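Local coordinates for putative trimethylamine methyltransferase (Rhizobium meliloti, PDB 4YYC), which probably acts as a methyltransferase and belongs to the trimethylamine methyltransferase (MttB) family, at residues S462-D466 with R484-L488; Y198-R202 with D506-K510; V286-L290 with L338-A343; L109-A113 with A301-L306. All coordinates share one frame; numbering follows the deposited sequence.

Contact 1: residues S462-D466 with R484-L488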
# COMPACT_ATOMS: atom_id res chain seq x y z
N SER A 462 -13.40 -1.93 -10.46
CA SER A 462 -13.99 -2.40 -9.20
C SER A 462 -15.51 -2.49 -9.27
O SER A 462 -16.15 -1.51 -9.65
CB SER A 462 -13.64 -1.45 -8.07
OG SER A 462 -14.36 -1.76 -6.87
N PRO A 463 -16.11 -3.62 -8.87
CA PRO A 463 -17.57 -3.63 -8.82
C PRO A 463 -18.12 -2.98 -7.52
O PRO A 463 -19.36 -2.99 -7.34
CB PRO A 463 -17.90 -5.12 -8.83
CG PRO A 463 -16.73 -5.76 -8.18
CD PRO A 463 -15.56 -4.97 -8.71
N LEU A 464 -17.24 -2.50 -6.61
CA LEU A 464 -17.63 -2.01 -5.29
C LEU A 464 -17.33 -0.55 -5.03
O LEU A 464 -17.99 0.06 -4.17
CB LEU A 464 -16.92 -2.85 -4.21
CG LEU A 464 -17.48 -4.24 -4.11
CD1 LEU A 464 -16.64 -5.05 -3.14
CD2 LEU A 464 -18.94 -4.29 -3.73
N ALA A 465 -16.31 0.03 -5.68
CA ALA A 465 -16.03 1.45 -5.52
C ALA A 465 -17.19 2.29 -6.01
O ALA A 465 -17.78 2.01 -7.06
CB ALA A 465 -14.78 1.85 -6.27
N ASP A 466 -17.56 3.31 -5.25
CA ASP A 466 -18.48 4.29 -5.72
C ASP A 466 -17.70 5.50 -6.23
O ASP A 466 -17.01 6.20 -5.47
CB ASP A 466 -19.47 4.70 -4.63
CG ASP A 466 -20.52 5.63 -5.14
OD1 ASP A 466 -20.16 6.72 -5.63
OD2 ASP A 466 -21.75 5.29 -5.09
N ARG A 484 -22.50 -2.07 -0.03
CA ARG A 484 -22.47 -2.58 -1.39
C ARG A 484 -21.84 -4.00 -1.45
O ARG A 484 -22.26 -4.84 -2.25
CB ARG A 484 -21.80 -1.58 -2.35
CG ARG A 484 -22.51 -0.23 -2.47
CD ARG A 484 -21.93 0.63 -3.60
NE ARG A 484 -20.55 1.01 -3.31
CZ ARG A 484 -20.14 1.90 -2.42
NH1 ARG A 484 -20.98 2.66 -1.73
NH2 ARG A 484 -18.85 2.03 -2.23
N ALA A 485 -20.84 -4.22 -0.61
CA ALA A 485 -20.21 -5.57 -0.50
C ALA A 485 -21.18 -6.62 -0.03
O ALA A 485 -21.20 -7.74 -0.55
CB ALA A 485 -19.02 -5.52 0.40
N ASN A 486 -22.00 -6.26 0.94
CA ASN A 486 -23.07 -7.14 1.43
C ASN A 486 -24.00 -7.56 0.27
O ASN A 486 -24.27 -8.77 0.04
CB ASN A 486 -23.84 -6.44 2.53
CG ASN A 486 -24.81 -7.35 3.25
OD1 ASN A 486 -25.83 -7.76 2.67
ND2 ASN A 486 -24.53 -7.64 4.49
N ALA A 487 -24.46 -6.57 -0.50
CA ALA A 487 -25.37 -6.84 -1.60
C ALA A 487 -24.73 -7.71 -2.67
O ALA A 487 -25.38 -8.63 -3.20
CB ALA A 487 -25.84 -5.55 -2.22
N LEU A 488 -23.45 -7.48 -2.92
CA LEU A 488 -22.75 -8.20 -3.94
C LEU A 488 -22.55 -9.67 -3.51
O LEU A 488 -22.73 -10.59 -4.33
CB LEU A 488 -21.42 -7.54 -4.30
CG LEU A 488 -20.83 -8.10 -5.60
CD1 LEU A 488 -21.73 -7.92 -6.81
CD2 LEU A 488 -19.49 -7.47 -5.83
O HOH W 1 -23.31 3.77 -3.37
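Leu-488 CD2 is the bump that fits into a shallow hollow formed by Pro-463 and Leu-464, lying 4.0 Å from Pro-463 CG and 3.9 Å from Leu-464 CD2. In return Leu-464 lays its CD2 methyl into the helix groove lined by Arg-484 CB, the backbone of Ala-485 and Leu-488 CB, close enough for Leu-464 CD2 to come within 3.7 Å of Ala-485 N, while its CD1 branch faces Ala-485 CB. Beyond this apolar half, the bend of Arg-484 at chi3 (-66°) turns the guanidinium side-on to the loop, so that NE and NH2 both grip one atom, Leu-464 O, each at 2.9 Å and with the oxygen in the guanidinium plane. Asp-466 CB covers one face of that plane, 3.6 Å from Arg-484 CZ. With an alanine in place of Arg-484, Leu-464 O is likely to lose both donors and the flank of Asp-466 its flat cover. The loop is braced within itself by an ST motif, Ser-462 OG accepting from Leu-464 N and Ala-465 N. The Asp-466 carboxylate is engaged elsewhere: OD1 accepts from Asn-468 N and forms a salt bridge to Lys-364 of the second subunit. Its OD2 reaches Arg-484 NH1 through a water whose bond to the nitrogen is weak, so the direct polar tie between helix 481-495 and the loop is the doubly gripped carbonyl.

Contact 2: residues Y198-R202 with D506-K510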
# COMPACT_ATOMS: atom_id res chain seq x y z
N TYR A 198 -14.29 -32.08 1.93
CA TYR A 198 -15.35 -32.35 0.97
C TYR A 198 -15.89 -31.06 0.37
O TYR A 198 -16.17 -31.00 -0.84
CB TYR A 198 -16.49 -33.12 1.61
CG TYR A 198 -17.62 -33.41 0.62
CD1 TYR A 198 -17.51 -34.45 -0.31
CD2 TYR A 198 -18.76 -32.65 0.60
CE1 TYR A 198 -18.55 -34.74 -1.20
CE2 TYR A 198 -19.79 -32.90 -0.29
CZ TYR A 198 -19.69 -33.94 -1.21
OH TYR A 198 -20.74 -34.14 -2.08
N SER A 199 -16.05 -30.04 1.20
CA SER A 199 -16.60 -28.75 0.73
C SER A 199 -15.73 -28.12 -0.36
O SER A 199 -16.24 -27.59 -1.34
CB SER A 199 -16.78 -27.77 1.91
OG SER A 199 -17.74 -28.30 2.78
N HIS A 200 -14.41 -28.19 -0.21
CA HIS A 200 -13.48 -27.70 -1.23
C HIS A 200 -13.59 -28.47 -2.54
O HIS A 200 -13.27 -27.94 -3.59
CB HIS A 200 -12.04 -27.73 -0.72
CG HIS A 200 -11.76 -26.71 0.35
ND1 HIS A 200 -11.75 -25.36 0.09
CD2 HIS A 200 -11.48 -26.83 1.67
CE1 HIS A 200 -11.47 -24.70 1.20
NE2 HIS A 200 -11.30 -25.57 2.17
N ILE A 201 -14.05 -29.72 -2.48
CA ILE A 201 -14.19 -30.53 -3.69
C ILE A 201 -15.53 -30.32 -4.34
O ILE A 201 -15.60 -30.21 -5.58
CB ILE A 201 -13.93 -32.03 -3.38
CG1 ILE A 201 -12.54 -32.21 -2.80
CG2 ILE A 201 -14.14 -32.86 -4.64
CD1 ILE A 201 -12.27 -33.54 -2.14
N ARG A 202 -16.58 -30.29 -3.52
CA ARG A 202 -17.97 -30.22 -4.02
C ARG A 202 -18.31 -28.82 -4.55
O ARG A 202 -19.00 -28.69 -5.56
CB ARG A 202 -18.94 -30.65 -2.91
CG ARG A 202 -20.44 -30.65 -3.22
CD ARG A 202 -20.84 -31.54 -4.40
NE ARG A 202 -20.47 -30.86 -5.61
CZ ARG A 202 -20.84 -31.14 -6.84
NH1 ARG A 202 -21.73 -32.10 -7.12
NH2 ARG A 202 -20.31 -30.36 -7.78
N ASP A 506 -17.98 -38.40 -6.39
CA ASP A 506 -18.80 -37.91 -5.30
C ASP A 506 -19.25 -39.06 -4.38
O ASP A 506 -19.09 -38.99 -3.18
CB ASP A 506 -19.99 -37.15 -5.86
CG ASP A 506 -20.66 -36.26 -4.84
OD1 ASP A 506 -20.06 -35.94 -3.79
OD2 ASP A 506 -21.81 -35.83 -5.11
N GLU A 507 -19.79 -40.12 -4.97
CA GLU A 507 -20.28 -41.27 -4.22
C GLU A 507 -19.16 -41.91 -3.41
O GLU A 507 -19.35 -42.26 -2.23
CB GLU A 507 -20.95 -42.29 -5.15
CG GLU A 507 -21.37 -43.59 -4.52
N ALA A 508 -18.00 -42.08 -4.02
CA ALA A 508 -16.86 -42.67 -3.32
C ALA A 508 -16.39 -41.80 -2.17
O ALA A 508 -15.99 -42.31 -1.13
CB ALA A 508 -15.71 -42.90 -4.28
N LEU A 509 -16.38 -40.48 -2.37
CA LEU A 509 -16.03 -39.59 -1.27
C LEU A 509 -17.04 -39.69 -0.12
O LEU A 509 -16.65 -39.74 1.02
CB LEU A 509 -15.95 -38.13 -1.75
CG LEU A 509 -14.76 -37.85 -2.64
CD1 LEU A 509 -14.96 -36.50 -3.38
CD2 LEU A 509 -13.45 -37.89 -1.83
N LYS A 510 -18.33 -39.67 -0.45
CA LYS A 510 -19.37 -39.76 0.57
C LYS A 510 -19.28 -41.09 1.29
O LYS A 510 -19.50 -41.14 2.49
CB LYS A 510 -20.74 -39.65 -0.07
CG LYS A 510 -21.08 -38.28 -0.58
CD LYS A 510 -22.43 -38.35 -1.29
CE LYS A 510 -22.93 -36.96 -1.53
NZ LYS A 510 -23.42 -36.34 -0.28
O HOH W 2 -23.50 -33.92 -4.74
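Tyr-198 reaches from one helix to the other and joins Asp-506 by a short hydrogen bond. With CG anti to the backbone N (chi1 180°), CB and CG aim the ring at helix 503-518, whose segment runs antiparallel to that of helix 192-202, at 172° and with axes 11.7 Å apart. Further out, CD1 of Tyr-198 comes edge-on to Leu-509 CB at 4.2 Å. The next atom on that side, CE1, passes 3.2 Å from Asp-506 OD1, and CZ is nearly as close to the same oxygen. At the tip, Tyr-198 OH donates to Asp-506 OD1 at 2.6 Å, and OD1 accepts with its syn lone pair, on the side of the other carboxylate oxygen. Ring and carboxylate planes are 16° apart, and OD1 lies at the ring edge, in its plane. Lys-510 approaches the hydroxyl from one turn further along the helix, its CE 3.6 Å from Tyr-198 OH. Asp-506 OD2, meanwhile, accepts from a water at 2.6 Å; the link from that water to Arg-202 NH1 is weak and involves a side chain with two conformers, so it remains doubtful. Beside the polar bridge, Ile-201 CG2 and Leu-509 CD1 meet tip to tip at 3.9 Å. Helix 215-229 packs against both partners: Met-224 touches Tyr-198, Leu-228 touches Ile-201 and Ile-227 touches Leu-509, while Phe-208 of strand 208-209 also packs on Ile-201.

Contact 3: residues V286-L290 with L338-A343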
# COMPACT_ATOMS: atom_id res chain seq x y z
N VAL A 286 13.24 -5.79 14.02
CA VAL A 286 13.11 -6.40 12.70
C VAL A 286 14.23 -7.42 12.49
O VAL A 286 13.97 -8.58 12.16
CB VAL A 286 13.10 -5.35 11.59
CG1 VAL A 286 13.16 -6.01 10.20
CG2 VAL A 286 11.84 -4.52 11.75
N ALA A 287 15.47 -7.00 12.72
CA ALA A 287 16.57 -7.89 12.50
C ALA A 287 16.54 -9.15 13.39
O ALA A 287 16.81 -10.25 12.92
CB ALA A 287 17.89 -7.21 12.68
N GLY A 288 16.18 -9.00 14.66
CA GLY A 288 16.07 -10.15 15.54
C GLY A 288 14.95 -11.09 15.16
O GLY A 288 15.12 -12.32 15.24
N THR A 289 13.83 -10.51 14.75
CA THR A 289 12.70 -11.28 14.28
C THR A 289 13.09 -12.09 13.03
O THR A 289 12.80 -13.28 12.95
CB THR A 289 11.50 -10.37 13.99
OG1 THR A 289 11.01 -9.83 15.24
CG2 THR A 289 10.35 -11.09 13.30
N LEU A 290 13.73 -11.44 12.06
CA LEU A 290 14.17 -12.15 10.86
C LEU A 290 15.12 -13.30 11.15
O LEU A 290 15.07 -14.33 10.51
CB LEU A 290 14.88 -11.22 9.87
CG LEU A 290 13.94 -10.35 9.07
CD1 LEU A 290 14.74 -9.35 8.28
CD2 LEU A 290 13.04 -11.18 8.15
N LEU A 338 8.52 -4.53 7.00
CA LEU A 338 9.96 -4.66 6.82
C LEU A 338 10.43 -6.09 7.05
O LEU A 338 11.24 -6.62 6.28
CB LEU A 338 10.73 -3.73 7.77
CG LEU A 338 10.54 -2.25 7.44
CD1 LEU A 338 11.11 -1.38 8.58
CD2 LEU A 338 11.09 -1.81 6.12
N VAL A 339 9.93 -6.71 8.09
CA VAL A 339 10.20 -8.15 8.33
C VAL A 339 9.83 -8.97 7.08
O VAL A 339 10.62 -9.77 6.59
CB VAL A 339 9.41 -8.70 9.53
CG1 VAL A 339 9.41 -10.24 9.61
CG2 VAL A 339 9.93 -8.11 10.84
N SER A 340 8.63 -8.76 6.56
CA SER A 340 8.20 -9.59 5.45
C SER A 340 8.93 -9.33 4.16
O SER A 340 9.23 -10.27 3.39
CB SER A 340 6.70 -9.52 5.26
OG SER A 340 6.06 -10.13 6.35
N TYR A 341 9.27 -8.06 3.88
CA TYR A 341 10.09 -7.79 2.70
C TYR A 341 11.44 -8.50 2.82
O TYR A 341 11.93 -9.08 1.87
CB TYR A 341 10.36 -6.29 2.52
CG TYR A 341 9.27 -5.45 1.88
CD1 TYR A 341 8.78 -5.75 0.61
CD2 TYR A 341 8.75 -4.33 2.53
CE1 TYR A 341 7.84 -4.94 -0.01
CE2 TYR A 341 7.77 -3.55 1.92
CZ TYR A 341 7.34 -3.86 0.67
OH TYR A 341 6.37 -3.11 0.05
N GLY A 342 12.04 -8.42 4.00
CA GLY A 342 13.32 -9.02 4.26
C GLY A 342 13.25 -10.54 4.20
O GLY A 342 14.14 -11.22 3.63
N ALA A 343 12.19 -11.09 4.76
CA ALA A 343 12.04 -12.55 4.79
C ALA A 343 11.92 -13.08 3.36
O ALA A 343 12.44 -14.16 3.01
CB ALA A 343 10.84 -12.95 5.64
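Val-339 is the hub around which three side chains of segment 286-290 gather. Val-286 holds CG1 anti to its own nitrogen (chi1 172°), pointing it at Val-339 CG2, 3.9 Å away, and the two valines lie alongside, pointing oppositely. Thr-289 lies across Val-339, nearly perpendicular, and touches both its methyls with CG2; its OG1 faces elsewhere, hydrogen-bonded to Ser-282 among others. The helices concerned, 286-307 and 334-350, are successive outer helices of an α/β barrel of the TIM type, flanking strand 313-322, and the short segments cross at -47° with axes 9.5 Å apart. Leu-290, its CG anti to the carbonyl carbon (chi1 -78°), drives CD2 deep against the opposite backbone: CD2 lies 3.2 Å from Val-339 O and 3.5 Å from Ala-343 N, with Ala-343 CB close by. Leu-290 CD2 also lies 4.0 Å from Gly-342 C, and the bare Gly-342 gives space to the other methyl, CD1, which a side-chain carbon there would hit. Replacing Val-339 by an alanine is likely to open a gap facing Val-286, Thr-289 and Leu-290, with Thr-289 CG2 losing the two methyls it meets. Val-424 and Gly-423 of the second subunit pack on Val-286 and Leu-338.

Contact 4: residues L109-A113 with A301-L306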
# COMPACT_ATOMS: atom_id res chain seq x y z
N LEU A 109 20.58 -29.81 3.42
CA LEU A 109 19.45 -30.73 3.32
C LEU A 109 18.37 -30.17 2.42
O LEU A 109 17.69 -30.91 1.74
CB LEU A 109 18.88 -31.02 4.69
CG LEU A 109 19.74 -31.93 5.60
CD1 LEU A 109 19.26 -31.87 7.05
CD2 LEU A 109 19.79 -33.34 5.06
N LEU A 110 18.22 -28.85 2.41
CA LEU A 110 17.19 -28.21 1.59
C LEU A 110 17.53 -28.13 0.11
O LEU A 110 16.68 -27.76 -0.69
CB LEU A 110 16.90 -26.82 2.12
CG LEU A 110 15.94 -26.92 3.32
CD1 LEU A 110 15.90 -25.61 4.10
CD2 LEU A 110 14.54 -27.32 2.90
N LYS A 111 18.73 -28.56 -0.27
CA LYS A 111 19.05 -28.59 -1.68
C LYS A 111 18.15 -29.47 -2.52
O LYS A 111 18.02 -29.25 -3.74
CB LYS A 111 20.51 -29.00 -1.90
CG LYS A 111 21.44 -27.90 -1.44
CD LYS A 111 22.83 -28.41 -1.56
CE LYS A 111 23.81 -27.32 -1.85
NZ LYS A 111 25.04 -27.98 -2.30
N THR A 112 17.56 -30.48 -1.91
CA THR A 112 16.60 -31.32 -2.58
C THR A 112 15.18 -30.76 -2.71
O THR A 112 14.37 -31.34 -3.41
CB THR A 112 16.55 -32.73 -1.94
OG1 THR A 112 16.32 -32.61 -0.54
CG2 THR A 112 17.81 -33.46 -2.16
N ALA A 113 14.87 -29.65 -2.03
CA ALA A 113 13.52 -29.12 -2.05
C ALA A 113 13.33 -28.37 -3.38
O ALA A 113 14.24 -27.69 -3.83
CB ALA A 113 13.29 -28.19 -0.86
N ALA A 301 11.70 -26.71 7.59
CA ALA A 301 11.73 -27.08 6.18
C ALA A 301 12.71 -28.21 5.92
O ALA A 301 12.39 -29.16 5.19
CB ALA A 301 12.02 -25.88 5.30
N ALA A 302 13.90 -28.16 6.54
CA ALA A 302 14.86 -29.27 6.33
C ALA A 302 14.30 -30.58 6.84
O ALA A 302 14.55 -31.62 6.23
CB ALA A 302 16.18 -28.96 7.02
N PHE A 303 13.53 -30.53 7.94
CA PHE A 303 12.87 -31.71 8.45
C PHE A 303 12.04 -32.42 7.39
O PHE A 303 12.04 -33.67 7.30
CB PHE A 303 12.00 -31.35 9.65
CG PHE A 303 11.34 -32.56 10.28
CD1 PHE A 303 12.09 -33.54 10.91
CD2 PHE A 303 10.00 -32.75 10.15
CE1 PHE A 303 11.46 -34.67 11.46
CE2 PHE A 303 9.34 -33.85 10.70
CZ PHE A 303 10.07 -34.80 11.35
N THR A 304 11.34 -31.68 6.56
CA THR A 304 10.51 -32.32 5.51
C THR A 304 11.37 -33.20 4.57
O THR A 304 10.91 -34.25 4.12
CB THR A 304 9.69 -31.31 4.68
OG1 THR A 304 10.58 -30.52 3.88
CG2 THR A 304 8.77 -30.46 5.59
N GLN A 305 12.62 -32.79 4.35
CA GLN A 305 13.50 -33.51 3.43
C GLN A 305 14.05 -34.76 4.10
O GLN A 305 14.43 -35.70 3.41
CB GLN A 305 14.64 -32.61 2.91
CG GLN A 305 14.19 -31.31 2.26
CD GLN A 305 13.28 -31.56 1.10
OE1 GLN A 305 13.72 -32.11 0.05
NE2 GLN A 305 11.99 -31.22 1.26
N LEU A 306 14.09 -34.76 5.44
CA LEU A 306 14.45 -35.98 6.18
C LEU A 306 13.39 -37.05 6.07
O LEU A 306 13.70 -38.26 6.18
CB LEU A 306 14.80 -35.68 7.63
CG LEU A 306 16.00 -34.76 7.87
CD1 LEU A 306 16.12 -34.54 9.36
CD2 LEU A 306 17.27 -35.32 7.31
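Leu-110 and Gln-305 form the close-packed half of this contact, where residues 109-113 lie against the last turns of helix 286-307, an outer helix of the TIM-type α/β barrel. Leu-110 rests on the small residues Ala-301 and Ala-302: its CD2 is 3.6 Å from Ala-301 O and 3.8 Å from Ala-301 CB, a close seat that the short alanine side chains permit. Gln-305, bent at chi2 (-58°), folds its chain against Leu-109 O, with CG 3.6 Å from that oxygen, and brings its amide beside Ala-113 CB. This buried amide is amply satisfied. Its OE1 accepts from Thr-112 OG1 at 2.7 Å, in the carbonyl plane and on a lone pair, and also from Gly-310 N, while NE2 donates to Ala-311 O and to Thr-304 OG1. Val-313 of strand 313-322 lines the inner side, touching Ala-113, Ala-301 and Gln-305. Toward the solvent side the contact thins to methyl touches between partly exposed residues. Leu-109 and Leu-306 meet there, CD2 to CD2 at 3.9 Å, with Trp-87 of helix 81-90 packed on both. Thr-112 sits at the margin, also partly exposed; its OG1 lies between the backbone N and the carbonyl carbon (chi1 54°), which turns the hydroxyl to the glutamine and CG2 aside. Behind the amide, Thr-304 OG1, which accepts from Gln-305 NE2 at 3.1 Å, in turn donates a hydrogen bond to Ala-301 O at 2.6 Å.

Contacts 3 and 4 share helix 286-307: contact 3 uses its first turn, contact 4 its last turns, and their centres lie 23 Å apart. Contact 3 joins neighbouring barrel helices, whereas contact 4 brings a much earlier part of the chain against the barrel. Contacts 1 and 2 involve the consecutive helices 481-495 and 503-518, with centres 32 Å apart, so the C-terminal region is held at two separate places; contact 1 is nested in the long chain loop that contact 2 closes. Contacts 1 and 3, 35 Å apart between centres, both touch the second subunit. In contact 3 the Val-339 side chain is about 13 Å from the bound unknown ligand, too far for that side chain to touch it.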